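Side-chain contacts in chitin oligosaccharide binding protein NagB2 (Paenibacillus sp. FPU-7, PDB 7EHU), which binds chitin oligosaccharides such as N,N'-diacetylchitobiose and N,N',N''-triacetylchitotriose, probably delivering them to a bacterial uptake transporter: residues 218-222 against 223-227; 254-257 against 258-261; 393-396 against 397-401; 411-414 against 415-418; 420-423 against 424-428. All coordinates share one frame; numbering follows the deposited sequence.

In the fold
Contacts 1, 3, 4 and 5 cluster on one side of the chain's centre, with centres 10 to 19 Å apart. Contacts 1, 3 and 5 touch one another, and the centre of contact 5, on helix 414-430, is about 10 Å from each of the other two. Contact 4 begins the same helix, and its centre is about 14 Å from that of contact 5. Contact 2 stands apart: its nearest atoms are about 11 Å from contact 3 and about 19 Å from contact 1. Of the residues in these contacts, the side chains of Tyr257 and Lys397 come near a bound NAG, at about 4 and 5 Å; those of Trp227 and Met421 are about 12 and 13 Å away.

Contact 1 (218-222 against 223-227); sequences EGFAK and GTTKW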
loop_
_atom_site.group_PDB
_atom_site.type_symbol
_atom_site.label_atom_id
_atom_site.label_comp_id
_atom_site.label_asym_id
_atom_site.label_seq_id
_atom_site.Cartn_x
_atom_site.Cartn_y
_atom_site.Cartn_z
ATOM N N GLU A 218 -10.156 -13.441 3.243
ATOM C CA GLU A 218 -9.392 -14.649 2.948
ATOM C C GLU A 218 -10.230 -15.650 2.169
ATOM O O GLU A 218 -9.693 -16.427 1.370
ATOM C CB GLU A 218 -8.923 -15.312 4.248
ATOM C CG GLU A 218 -7.944 -14.480 5.070
ATOM C CD GLU A 218 -6.514 -14.461 4.530
ATOM O OE1 GLU A 218 -5.773 -13.524 4.919
ATOM O OE2 GLU A 218 -6.124 -15.376 3.758
ATOM N N GLY A 219 -11.543 -15.643 2.385
ATOM C CA GLY A 219 -12.409 -16.643 1.802
ATOM C C GLY A 219 -12.917 -16.339 0.405
ATOM O O GLY A 219 -13.379 -17.262 -0.269
ATOM N N PHE A 220 -12.853 -15.077 -0.048
ATOM C CA PHE A 220 -13.461 -14.738 -1.333
ATOM C C PHE A 220 -12.912 -15.617 -2.456
ATOM O O PHE A 220 -13.673 -16.200 -3.237
ATOM C CB PHE A 220 -13.257 -13.266 -1.693
ATOM C CG PHE A 220 -13.903 -12.275 -0.761
ATOM C CD1 PHE A 220 -15.102 -12.526 -0.109
ATOM C CD2 PHE A 220 -13.298 -11.043 -0.567
ATOM C CE1 PHE A 220 -15.670 -11.571 0.734
ATOM C CE2 PHE A 220 -13.866 -10.093 0.259
ATOM C CZ PHE A 220 -15.055 -10.361 0.907
ATOM N N ALA A 221 -11.583 -15.716 -2.558
ATOM C CA ALA A 221 -10.974 -16.487 -3.640
ATOM C C ALA A 221 -11.029 -17.992 -3.404
ATOM O O ALA A 221 -10.770 -18.762 -4.335
ATOM C CB ALA A 221 -9.525 -16.050 -3.872
ATOM N N LYS A 222 -11.350 -18.428 -2.191
ATOM C CA LYS A 222 -11.448 -19.843 -1.864
ATOM C C LYS A 222 -12.890 -20.317 -1.900
ATOM O O LYS A 222 -13.144 -21.515 -1.720
ATOM C CB LYS A 222 -10.799 -20.092 -0.499
ATOM C CG LYS A 222 -9.385 -19.484 -0.412
ATOM C CD LYS A 222 -8.526 -20.045 0.706
ATOM C CE LYS A 222 -7.094 -19.534 0.601
ATOM N NZ LYS A 222 -6.581 -19.045 1.916
ATOM N N GLY A 223 -13.832 -19.410 -2.166
ATOM C CA GLY A 223 -15.238 -19.748 -2.254
ATOM C C GLY A 223 -15.907 -20.031 -0.935
ATOM O O GLY A 223 -17.047 -20.505 -0.927
ATOM N N THR A 224 -15.230 -19.781 0.182
ATOM C CA THR A 224 -15.784 -20.079 1.497
ATOM C C THR A 224 -16.555 -18.910 2.098
ATOM O O THR A 224 -17.321 -19.109 3.050
ATOM C CB THR A 224 -14.648 -20.470 2.444
ATOM O OG1 THR A 224 -13.743 -19.364 2.560
ATOM C CG2 THR A 224 -13.901 -21.681 1.922
ATOM N N THR A 225 -16.358 -17.706 1.577
ATOM C CA THR A 225 -17.102 -16.510 1.936
ATOM C C THR A 225 -17.472 -15.802 0.641
ATOM O O THR A 225 -16.940 -16.111 -0.425
ATOM C CB THR A 225 -16.246 -15.596 2.817
ATOM O OG1 THR A 225 -15.140 -15.137 2.029
ATOM C CG2 THR A 225 -15.742 -16.332 4.052
ATOM N N LYS A 226 -18.391 -14.847 0.723
ATOM C CA LYS A 226 -18.851 -14.128 -0.454
ATOM C C LYS A 226 -18.911 -12.636 -0.169
ATOM O O LYS A 226 -19.184 -12.204 0.959
ATOM C CB LYS A 226 -20.253 -14.586 -0.870
ATOM C CG LYS A 226 -20.331 -16.033 -1.320
ATOM C CD LYS A 226 -21.751 -16.384 -1.769
ATOM C CE LYS A 226 -21.987 -17.881 -1.777
ATOM N NZ LYS A 226 -21.166 -18.541 -2.819
ATOM N N TRP A 227 -18.719 -11.855 -1.234
ATOM C CA TRP A 227 -18.870 -10.408 -1.130
ATOM C C TRP A 227 -20.282 -10.045 -0.692
ATOM O O TRP A 227 -20.488 -8.997 -0.061
ATOM C CB TRP A 227 -18.566 -9.775 -2.487
ATOM C CG TRP A 227 -17.124 -9.870 -2.891
ATOM C CD1 TRP A 227 -16.541 -10.848 -3.643
ATOM C CD2 TRP A 227 -16.085 -8.933 -2.589
ATOM N NE1 TRP A 227 -15.203 -10.583 -3.827
ATOM C CE2 TRP A 227 -14.901 -9.417 -3.179
ATOM C CE3 TRP A 227 -16.035 -7.739 -1.861
ATOM C CZ2 TRP A 227 -13.694 -8.740 -3.083
ATOM C CZ3 TRP A 227 -14.831 -7.076 -1.762
ATOM C CH2 TRP A 227 -13.679 -7.579 -2.359
HETATM O O HOH W 1 -16.453 -16.369 -3.031
#
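Phe220 O is held by three donors. Gly223 N reaches it in a weak, long bond of 3.4 Å. A water donates to Phe220 O at 2.8 Å, and the same water donates to Thr225 O at 2.7 Å, so it ties the end of the helix to the chain that leaves it. Asn429 ND2, from helix 414-430, is the third donor. One residue earlier, Gly219 O accepts from Thr224 N at 3.2 Å, and the donor is tilted 26° from the carbonyl plane.

Two threonine hydroxyls sit close over Gly219, which has no CB to hold them off. Thr224 OG1 is 3.1 Å from Gly219 CA. Thr225 OG1 is 3.0 Å from Gly219 C, and its hydrogen-bond partner is Ala216 O, one turn before Gly219 in the helix. In both threonines chi1 is close to +60°, which turns the hydroxyl toward the helix end.

The apolar part is a stack. The Phe220 ring lies face to face with the five-membered ring of Trp227, centroids 3.9 Å apart and planes at 19°. The overlap is offset, so Phe220 CD2 and CE2 lie over Trp227 CE2 and CZ2. Trp227 NE1 is turned to Gln425 OE1, which probably fixes the rotation of the indole. Val232 and Phe236 of helix 230-244 touch Phe220 and Trp227 respectively.

Gly223 has positive phi, and the pair of backbone bonds from Thr224 N and Gly223 N closes helix 214-219 as a Schellman motif.

Contact 2 (254-257 against 258-261); sequences GLKY and SEGQ
Glu259 folds back over Lys256 and Leu255 at the start of helix 257-265. Lys256 is the N-cap and Glu259 the third residue after it, so the bond between them is one half of a capping box.

Along the glutamate, CB comes first. It lies 3.4 Å from Lys256 O and also packs against Leu255 CD2. CG lies anti to the carbonyl carbon, beside the backbone N (chi1 -69°), and the extended chain beyond it carries the carboxylate back past the N-cap. CD stands over the aliphatic part of Lys256. OE1 is the gripped atom. Lys256 N donates to Glu259 OE1 at 2.9 Å, in a nearly straight bond of 169°. It comes in on the anti side, tilted out of the carboxylate plane. A water bound to Gly254 O also donates to Glu259 OE1. OE2 is tied to Lys256 NZ through a second water; the direct distance from Lys256 NZ to Glu259 OE2 is 4.3 Å, beyond a salt bridge. The opposite charges would probably still attract weakly.

The helix is started by Gly260 N, which donates to Lys256 O at 3.0 Å. Glu259 N adds a weak bond to the same oxygen.

On another side, Tyr257 and Gln261 meet. Asp274 holds both groups: OD1 bonds Tyr257 OH, and OD2 bonds Gln261 NE2. Trp277 NE1 also bonds Tyr257 OH. The Tyr257 side chain is about 4 Å from a bound NAG. Gln261 CD sits 3.7 Å above one face of the Tyr257 ring, offset toward the rim, with ring and amide planes 38° apart.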
loop_
_atom_site.group_PDB
_atom_site.type_symbol
_atom_site.label_atom_id
_atom_site.label_comp_id
_atom_site.label_asym_id
_atom_site.label_seq_id
_atom_site.Cartn_x
_atom_site.Cartn_y
_atom_site.Cartn_z
ATOM N N GLY A 254 -13.267 13.772 -8.207
ATOM C CA GLY A 254 -12.608 14.751 -9.047
ATOM C C GLY A 254 -11.147 14.962 -8.716
ATOM O O GLY A 254 -10.512 15.847 -9.306
ATOM N N LEU A 255 -10.590 14.171 -7.797
ATOM C CA LEU A 255 -9.233 14.366 -7.319
ATOM C C LEU A 255 -8.429 13.092 -7.491
ATOM O O LEU A 255 -8.940 11.994 -7.253
ATOM C CB LEU A 255 -9.254 14.715 -5.833
ATOM C CG LEU A 255 -9.904 16.055 -5.503
ATOM C CD1 LEU A 255 -10.169 16.130 -3.992
ATOM C CD2 LEU A 255 -9.045 17.232 -5.936
ATOM N N LYS A 256 -7.167 13.248 -7.867
ATOM C CA LYS A 256 -6.207 12.153 -7.878
ATOM C C LYS A 256 -5.776 11.831 -6.447
ATOM O O LYS A 256 -5.908 12.654 -5.537
ATOM C CB LYS A 256 -4.969 12.576 -8.675
ATOM C CG LYS A 256 -5.211 13.004 -10.122
ATOM C CD LYS A 256 -3.891 13.158 -10.903
ATOM C CE LYS A 256 -2.868 14.076 -10.207
ATOM N NZ LYS A 256 -2.027 14.831 -11.190
ATOM N N TYR A 257 -5.219 10.629 -6.277
ATOM C CA TYR A 257 -4.725 10.184 -4.974
ATOM C C TYR A 257 -3.882 11.261 -4.311
ATOM O O TYR A 257 -4.100 11.601 -3.147
ATOM C CB TYR A 257 -3.875 8.922 -5.182
ATOM C CG TYR A 257 -3.143 8.413 -3.980
ATOM C CD1 TYR A 257 -3.805 8.130 -2.802
ATOM C CD2 TYR A 257 -1.781 8.180 -4.044
ATOM C CE1 TYR A 257 -3.125 7.634 -1.705
ATOM C CE2 TYR A 257 -1.086 7.687 -2.971
ATOM C CZ TYR A 257 -1.767 7.394 -1.807
ATOM O OH TYR A 257 -1.039 6.859 -0.766
ATOM N N SER A 258 -2.887 11.779 -5.033
ATOM C CA SER A 258 -1.962 12.742 -4.442
ATOM C C SER A 258 -2.643 14.067 -4.118
ATOM O O SER A 258 -2.205 14.789 -3.204
ATOM C CB SER A 258 -0.792 12.969 -5.390
ATOM O OG SER A 258 -1.245 13.507 -6.626
ATOM N N GLU A 259 -3.720 14.398 -4.832
ATOM C CA GLU A 259 -4.469 15.609 -4.519
ATOM C C GLU A 259 -5.288 15.435 -3.250
ATOM O O GLU A 259 -5.432 16.391 -2.481
ATOM C CB GLU A 259 -5.351 15.967 -5.717
ATOM C CG GLU A 259 -4.536 16.433 -6.946
ATOM C CD GLU A 259 -5.345 16.557 -8.241
ATOM O OE1 GLU A 259 -6.409 15.951 -8.359
ATOM O OE2 GLU A 259 -4.868 17.275 -9.147
ATOM N N GLY A 260 -5.793 14.224 -2.988
ATOM C CA GLY A 260 -6.391 13.946 -1.694
ATOM C C GLY A 260 -5.389 14.082 -0.563
ATOM O O GLY A 260 -5.698 14.636 0.493
ATOM N N GLN A 261 -4.167 13.587 -0.773
ATOM C CA GLN A 261 -3.132 13.730 0.243
ATOM C C GLN A 261 -2.856 15.204 0.516
ATOM O O GLN A 261 -2.767 15.616 1.679
ATOM C CB GLN A 261 -1.853 13.025 -0.209
ATOM C CG GLN A 261 -1.976 11.516 -0.282
ATOM C CD GLN A 261 -0.704 10.866 -0.769
ATOM O OE1 GLN A 261 -0.041 11.410 -1.660
ATOM N NE2 GLN A 261 -0.325 9.742 -0.177
HETATM O O HOH W 2 -8.058 15.737 -10.670
HETATM O O HOH W 3 -1.679 16.982 -9.404
#

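Contact 3 (393-396 against 397-401); sequences QPKV and KVTLE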
loop_
_atom_site.group_PDB
_atom_site.type_symbol
_atom_site.label_atom_id
_atom_site.label_comp_id
_atom_site.label_asym_id
_atom_site.label_seq_id
_atom_site.Cartn_x
_atom_site.Cartn_y
_atom_site.Cartn_z
ATOM N N GLN A 393 -7.880 -11.998 -7.129
ATOM C CA GLN A 393 -7.311 -11.925 -8.454
ATOM C C GLN A 393 -7.326 -10.479 -8.957
ATOM O O GLN A 393 -8.214 -9.701 -8.590
ATOM C CB GLN A 393 -8.136 -12.797 -9.393
ATOM C CG GLN A 393 -8.159 -14.296 -9.047
ATOM C CD GLN A 393 -9.308 -14.749 -8.067
ATOM O OE1 GLN A 393 -9.787 -13.989 -7.187
ATOM N NE2 GLN A 393 -9.746 -16.006 -8.232
ATOM N N PRO A 394 -6.349 -10.099 -9.809
ATOM C CA PRO A 394 -6.316 -8.728 -10.348
ATOM C C PRO A 394 -7.634 -8.251 -10.934
ATOM O O PRO A 394 -8.038 -7.102 -10.712
ATOM C CB PRO A 394 -5.197 -8.817 -11.398
ATOM C CG PRO A 394 -4.246 -9.797 -10.806
ATOM C CD PRO A 394 -5.138 -10.853 -10.181
ATOM N N LYS A 395 -8.333 -9.112 -11.660
ATOM C CA LYS A 395 -9.616 -8.715 -12.222
ATOM C C LYS A 395 -10.625 -8.330 -11.144
ATOM O O LYS A 395 -11.436 -7.407 -11.339
ATOM C CB LYS A 395 -10.182 -9.857 -13.059
ATOM C CG LYS A 395 -11.475 -9.447 -13.643
ATOM C CD LYS A 395 -11.459 -8.377 -14.672
ATOM C CE LYS A 395 -12.923 -8.189 -15.084
ATOM N NZ LYS A 395 -13.606 -9.321 -15.670
ATOM N N VAL A 396 -10.626 -9.055 -10.027
ATOM C CA VAL A 396 -11.524 -8.739 -8.919
ATOM C C VAL A 396 -11.163 -7.379 -8.328
ATOM O O VAL A 396 -12.035 -6.539 -8.072
ATOM C CB VAL A 396 -11.470 -9.870 -7.863
ATOM C CG1 VAL A 396 -12.289 -9.519 -6.619
ATOM C CG2 VAL A 396 -11.932 -11.205 -8.455
ATOM N N LYS A 397 -9.871 -7.139 -8.119
ATOM C CA LYS A 397 -9.418 -5.858 -7.590
ATOM C C LYS A 397 -9.875 -4.697 -8.466
ATOM O O LYS A 397 -10.420 -3.705 -7.963
ATOM C CB LYS A 397 -7.893 -5.839 -7.468
ATOM C CG LYS A 397 -7.333 -4.567 -6.904
ATOM C CD LYS A 397 -5.822 -4.474 -7.052
ATOM C CE LYS A 397 -5.393 -4.063 -8.433
ATOM N NZ LYS A 397 -3.930 -3.933 -8.484
ATOM N N VAL A 398 -9.612 -4.773 -9.773
ATOM C CA VAL A 398 -9.955 -3.673 -10.673
ATOM C C VAL A 398 -11.469 -3.470 -10.714
ATOM O O VAL A 398 -11.968 -2.339 -10.780
ATOM C CB VAL A 398 -9.322 -3.938 -12.057
ATOM C CG1 VAL A 398 -9.758 -2.920 -13.100
ATOM C CG2 VAL A 398 -7.792 -3.937 -11.946
ATOM N N THR A 399 -12.232 -4.560 -10.651
ATOM C CA THR A 399 -13.681 -4.424 -10.605
ATOM C C THR A 399 -14.123 -3.710 -9.331
ATOM O O THR A 399 -15.048 -2.887 -9.365
ATOM C CB THR A 399 -14.327 -5.802 -10.720
ATOM O OG1 THR A 399 -13.937 -6.417 -11.954
ATOM C CG2 THR A 399 -15.842 -5.707 -10.704
ATOM N N LEU A 400 -13.490 -4.006 -8.189
ATOM C CA LEU A 400 -13.861 -3.291 -6.969
ATOM C C LEU A 400 -13.544 -1.807 -7.087
ATOM O O LEU A 400 -14.329 -0.962 -6.646
ATOM C CB LEU A 400 -13.178 -3.885 -5.743
ATOM C CG LEU A 400 -13.654 -3.306 -4.412
ATOM C CD1 LEU A 400 -15.134 -3.603 -4.153
ATOM C CD2 LEU A 400 -12.806 -3.817 -3.267
ATOM N N GLU A 401 -12.389 -1.462 -7.668
ATOM C CA GLU A 401 -12.031 -0.058 -7.880
ATOM C C GLU A 401 -13.116 0.679 -8.655
ATOM O O GLU A 401 -13.565 1.761 -8.250
ATOM C CB GLU A 401 -10.698 0.036 -8.629
ATOM C CG GLU A 401 -9.538 -0.437 -7.816
ATOM C CD GLU A 401 -8.250 -0.601 -8.600
ATOM O OE1 GLU A 401 -8.209 -0.261 -9.813
ATOM O OE2 GLU A 401 -7.264 -1.073 -8.007
#
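Thr399 grips the backbone oxygen of Lys395 twice. Thr399 OG1 donates to Lys395 O at 2.8 Å, and Thr399 N donates to the same oxygen at 3.0 Å. The two donors reach it from opposite faces of the carbonyl plane, tilted by 26° and 32°. With chi1 at -59°, OG1 lies beside the threonine's own backbone N, where it can reach back one turn. A valine here would probably leave Lys395 O with the Thr399 backbone N-H alone and remove the tie on that side of the carbonyl.

The other backbone bonds are regular. Lys397 N donates to Gln393 O, the N-cap residue's carbonyl, Val398 N to Pro394 O, and Leu400 N to Val396 O at 2.9 Å.

The remaining contacts are of carbon against oxygen. Lys395 bends at chi2 and brings CE to 3.7 Å from Thr399 OG1. Val398 CG2, in the one of two conformers described, rests near Pro394 O.

Charge and polar ends point elsewhere. Lys397 NZ forms a salt bridge with Asp78, and its side chain is about 5 Å from a bound NAG. Gln393 OE1 accepts from Gln425 NE2, and Gln393 NE2 donates to Asn429 OD1.

The helix turns its Lys397 side toward the bound sugar. These are the first two turns of helix 394-408, with a threonine hydroxyl bonded to the carbonyl four residues back.

Contact 4 (411-414 against 415-418); sequences QLTP and EKLV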
loop_
_atom_site.group_PDB
_atom_site.type_symbol
_atom_site.label_atom_id
_atom_site.label_comp_id
_atom_site.label_asym_id
_atom_site.label_seq_id
_atom_site.Cartn_x
_atom_site.Cartn_y
_atom_site.Cartn_z
ATOM N N GLN A 411 -24.154 5.590 -8.682
ATOM C CA GLN A 411 -24.556 4.765 -9.812
ATOM C C GLN A 411 -24.733 3.311 -9.422
ATOM O O GLN A 411 -25.283 2.528 -10.204
ATOM C CB GLN A 411 -23.472 4.861 -10.880
ATOM C CG GLN A 411 -23.175 6.300 -11.274
ATOM C CD GLN A 411 -22.331 6.393 -12.518
ATOM O OE1 GLN A 411 -22.681 7.080 -13.467
ATOM N NE2 GLN A 411 -21.197 5.708 -12.510
ATOM N N LEU A 412 -24.296 2.946 -8.225
ATOM C CA LEU A 412 -24.373 1.587 -7.729
ATOM C C LEU A 412 -24.760 1.689 -6.266
ATOM O O LEU A 412 -24.194 2.503 -5.528
ATOM C CB LEU A 412 -22.999 0.926 -7.876
ATOM C CG LEU A 412 -22.889 -0.575 -8.087
ATOM C CD1 LEU A 412 -23.618 -1.029 -9.333
ATOM C CD2 LEU A 412 -21.418 -0.947 -8.179
ATOM N N THR A 413 -25.726 0.894 -5.848
ATOM C CA THR A 413 -26.026 0.819 -4.431
ATOM C C THR A 413 -25.078 -0.188 -3.785
ATOM O O THR A 413 -24.463 -1.005 -4.477
ATOM C CB THR A 413 -27.442 0.312 -4.239
ATOM O OG1 THR A 413 -27.533 -0.997 -4.807
ATOM C CG2 THR A 413 -28.472 1.226 -4.929
ATOM N N PRO A 414 -24.935 -0.164 -2.459
ATOM C CA PRO A 414 -24.119 -1.207 -1.818
ATOM C C PRO A 414 -24.550 -2.607 -2.209
ATOM O O PRO A 414 -23.705 -3.486 -2.444
ATOM C CB PRO A 414 -24.346 -0.950 -0.324
ATOM C CG PRO A 414 -24.615 0.512 -0.234
ATOM C CD PRO A 414 -25.426 0.820 -1.478
ATOM N N GLU A 415 -25.860 -2.829 -2.285
ATOM C CA GLU A 415 -26.376 -4.152 -2.605
ATOM C C GLU A 415 -25.976 -4.578 -4.018
ATOM O O GLU A 415 -25.574 -5.729 -4.245
ATOM C CB GLU A 415 -27.898 -4.129 -2.453
ATOM C CG GLU A 415 -28.414 -3.955 -1.017
ATOM C CD GLU A 415 -28.253 -2.543 -0.446
ATOM O OE1 GLU A 415 -28.143 -1.565 -1.217
ATOM O OE2 GLU A 415 -28.304 -2.410 0.794
ATOM N N LYS A 416 -26.094 -3.672 -4.987
ATOM C CA LYS A 416 -25.708 -4.010 -6.352
ATOM C C LYS A 416 -24.193 -4.145 -6.464
ATOM O O LYS A 416 -23.700 -4.960 -7.257
ATOM C CB LYS A 416 -26.260 -2.953 -7.315
ATOM C CG LYS A 416 -27.787 -2.885 -7.391
ATOM C CD LYS A 416 -28.400 -4.130 -7.977
ATOM C CE LYS A 416 -29.601 -3.774 -8.846
ATOM N NZ LYS A 416 -30.637 -4.835 -8.787
ATOM N N LEU A 417 -23.441 -3.382 -5.667
ATOM C CA LEU A 417 -21.991 -3.541 -5.666
ATOM C C LEU A 417 -21.597 -4.961 -5.266
ATOM O O LEU A 417 -20.794 -5.605 -5.950
ATOM C CB LEU A 417 -21.344 -2.516 -4.731
ATOM C CG LEU A 417 -19.809 -2.589 -4.642
ATOM C CD1 LEU A 417 -19.205 -1.202 -4.466
ATOM C CD2 LEU A 417 -19.350 -3.516 -3.546
ATOM N N VAL A 418 -22.134 -5.465 -4.151
ATOM C CA VAL A 418 -21.677 -6.777 -3.704
ATOM C C VAL A 418 -22.139 -7.861 -4.679
ATOM O O VAL A 418 -21.448 -8.867 -4.863
ATOM C CB VAL A 418 -22.054 -7.083 -2.238
ATOM C CG1 VAL A 418 -21.322 -6.130 -1.257
ATOM C CG2 VAL A 418 -23.575 -7.037 -2.015
#
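Thr413 is the N-cap of helix 414-430 and caps it with its own side chain. OG1 accepts from Lys416 N at 3.0 Å, in a bond of 163°. With chi1 at 61°, the hydroxyl sits between the threonine's backbone N and its carbonyl carbon, turned in toward the first turn. Lys416 lies alongside, and its CG is 3.2 Å from Thr413 OG1.

Leu412 and Leu417 flank this cap as a hydrophobic staple, joining the residue before the N-cap to the fourth residue after it. They cross at about a right angle. Leu412 CD2 meets Leu417 CB at 3.8 Å, while the other branch, CD1, rests on Lys416 CB at the same distance. An alanine at this position is likely to open a gap beside Leu417 and leave the first turn without its apolar clasp.

Pro414 follows the cap, its ring beside Glu415. Glu415 bends at chi2, which brings OE1 to 3.6 Å from Pro414 CD. Leu233 and Lys237 of helix 230-244 touch Pro414, and Leu417 meets Phe236 of that helix.

The backbone bonds begin here too. Leu417 N donates to Thr413 O at 2.8 Å, and Val418 N donates to Pro414 O.

Contact 5 (420-423 against 424-428); sequences KMQK and VQDEA
Lys423, Val424 and Gln422 carry most of this contact along helix 414-430. Gln422 makes the sound side-chain bond. Its NE2 donates to Asp426 OD1 at 2.9 Å, with an N-H...O angle of 144°. The donor meets OD1 from above the carboxylate, 54° out of its plane, and the two side chains cross at about a right angle. CG anti to the backbone N (chi1 -167°) and a bend at chi2 turn the amide along the helix to meet Asp426. The other end of the amide, OE1, accepts from Trp227 N, so both ends of Gln422 are held and its flip is fixed.

Lys423 crosses Glu427 obliquely. They are modelled as a salt bridge, but NZ and OE2 are too close, so the pairing is doubtful in detail. Glu427 CG lies 3.4 Å from Lys423 O, and Glu427 N donates to that oxygen at 3.1 Å.

Val424 N donates to Lys420 O at 3.1 Å. Its side chain has two conformers; in the one described, CG2 lies 3.7 Å from Lys420 O and 4.0 Å from Met421 CE, contacts that are less sure.

Met421 and Gln425 face helix 394-408, where Met421 touches Val396, Thr399 and Leu400. Lys420 NZ bonds Ser403 and forms a salt bridge with Glu406 of that helix. Gln422 and Gln425 meet the loop after helix 214-219, whose Trp227 also reaches Val396 and Leu400.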
loop_
_atom_site.group_PDB
_atom_site.type_symbol
_atom_site.label_atom_id
_atom_site.label_comp_id
_atom_site.label_asym_id
_atom_site.label_seq_id
_atom_site.Cartn_x
_atom_site.Cartn_y
_atom_site.Cartn_z
ATOM N N LYS A 420 -22.392 -7.486 -8.003
ATOM C CA LYS A 420 -21.432 -7.397 -9.100
ATOM C C LYS A 420 -20.095 -8.013 -8.703
ATOM O O LYS A 420 -19.475 -8.741 -9.487
ATOM C CB LYS A 420 -21.281 -5.921 -9.486
ATOM C CG LYS A 420 -20.320 -5.579 -10.619
ATOM C CD LYS A 420 -20.266 -4.052 -10.804
ATOM C CE LYS A 420 -19.142 -3.592 -11.727
ATOM N NZ LYS A 420 -18.780 -2.130 -11.541
ATOM N N MET A 421 -19.656 -7.765 -7.473
ATOM C CA MET A 421 -18.383 -8.307 -7.008
ATOM C C MET A 421 -18.423 -9.816 -6.916
ATOM O O MET A 421 -17.465 -10.488 -7.302
ATOM C CB MET A 421 -18.027 -7.695 -5.663
ATOM C CG MET A 421 -17.544 -6.272 -5.696
ATOM S SD MET A 421 -16.219 -5.962 -6.919
ATOM C CE MET A 421 -15.017 -7.097 -6.481
ATOM N N GLN A 422 -19.520 -10.380 -6.423
ATOM C CA GLN A 422 -19.555 -11.837 -6.330
ATOM C C GLN A 422 -19.645 -12.479 -7.711
ATOM O O GLN A 422 -19.094 -13.566 -7.923
ATOM C CB GLN A 422 -20.701 -12.313 -5.436
ATOM C CG GLN A 422 -20.597 -13.791 -5.045
ATOM C CD GLN A 422 -19.259 -14.124 -4.394
ATOM O OE1 GLN A 422 -18.734 -13.338 -3.614
ATOM N NE2 GLN A 422 -18.701 -15.283 -4.718
ATOM N N LYS A 423 -20.286 -11.810 -8.675
ATOM C CA LYS A 423 -20.314 -12.329 -10.037
ATOM C C LYS A 423 -18.900 -12.430 -10.595
ATOM O O LYS A 423 -18.509 -13.470 -11.141
ATOM C CB LYS A 423 -21.200 -11.437 -10.911
ATOM C CG LYS A 423 -21.402 -11.942 -12.334
ATOM C CD LYS A 423 -22.325 -11.009 -13.132
ATOM C CE LYS A 423 -22.046 -11.062 -14.643
ATOM N NZ LYS A 423 -21.281 -12.282 -15.052
ATOM N N VAL A 424 -18.103 -11.363 -10.455
ATOM C CA VAL A 424 -16.730 -11.412 -10.958
ATOM C C VAL A 424 -15.887 -12.394 -10.150
ATOM O O VAL A 424 -15.024 -13.088 -10.710
ATOM C CB VAL A 424 -16.061 -10.023 -11.093
ATOM C CG1 VAL A 424 -16.874 -9.124 -12.036
ATOM C CG2 VAL A 424 -15.839 -9.347 -9.737
ATOM N N GLN A 425 -16.136 -12.494 -8.838
ATOM C CA GLN A 425 -15.375 -13.421 -8.004
ATOM C C GLN A 425 -15.632 -14.861 -8.412
ATOM O O GLN A 425 -14.699 -15.677 -8.485
ATOM C CB GLN A 425 -15.777 -13.232 -6.544
ATOM C CG GLN A 425 -14.937 -14.015 -5.555
ATOM C CD GLN A 425 -13.507 -13.536 -5.562
ATOM O OE1 GLN A 425 -13.222 -12.449 -5.063
ATOM N NE2 GLN A 425 -12.600 -14.323 -6.114
ATOM N N ASP A 426 -16.902 -15.196 -8.666
ATOM C CA ASP A 426 -17.253 -16.534 -9.130
ATOM C C ASP A 426 -16.575 -16.845 -10.454
ATOM O O ASP A 426 -16.070 -17.956 -10.651
ATOM C CB ASP A 426 -18.769 -16.651 -9.292
ATOM C CG ASP A 426 -19.506 -16.756 -7.968
ATOM O OD1 ASP A 426 -18.891 -17.141 -6.958
ATOM O OD2 ASP A 426 -20.728 -16.506 -7.956
ATOM N N GLU A 427 -16.578 -15.880 -11.379
ATOM C CA GLU A 427 -15.919 -16.058 -12.670
ATOM C C GLU A 427 -14.427 -16.290 -12.491
ATOM O O GLU A 427 -13.847 -17.188 -13.114
ATOM C CB GLU A 427 -16.190 -14.845 -13.572
ATOM C CG GLU A 427 -17.622 -14.830 -14.109
ATOM C CD GLU A 427 -18.142 -13.465 -14.549
ATOM O OE1 GLU A 427 -17.493 -12.427 -14.287
ATOM O OE2 GLU A 427 -19.241 -13.445 -15.149
ATOM N N ALA A 428 -13.798 -15.519 -11.608
ATOM C CA ALA A 428 -12.362 -15.654 -11.400
ATOM C C ALA A 428 -12.027 -16.978 -10.729
ATOM O O ALA A 428 -10.988 -17.575 -11.018
ATOM C CB ALA A 428 -11.848 -14.486 -10.557
#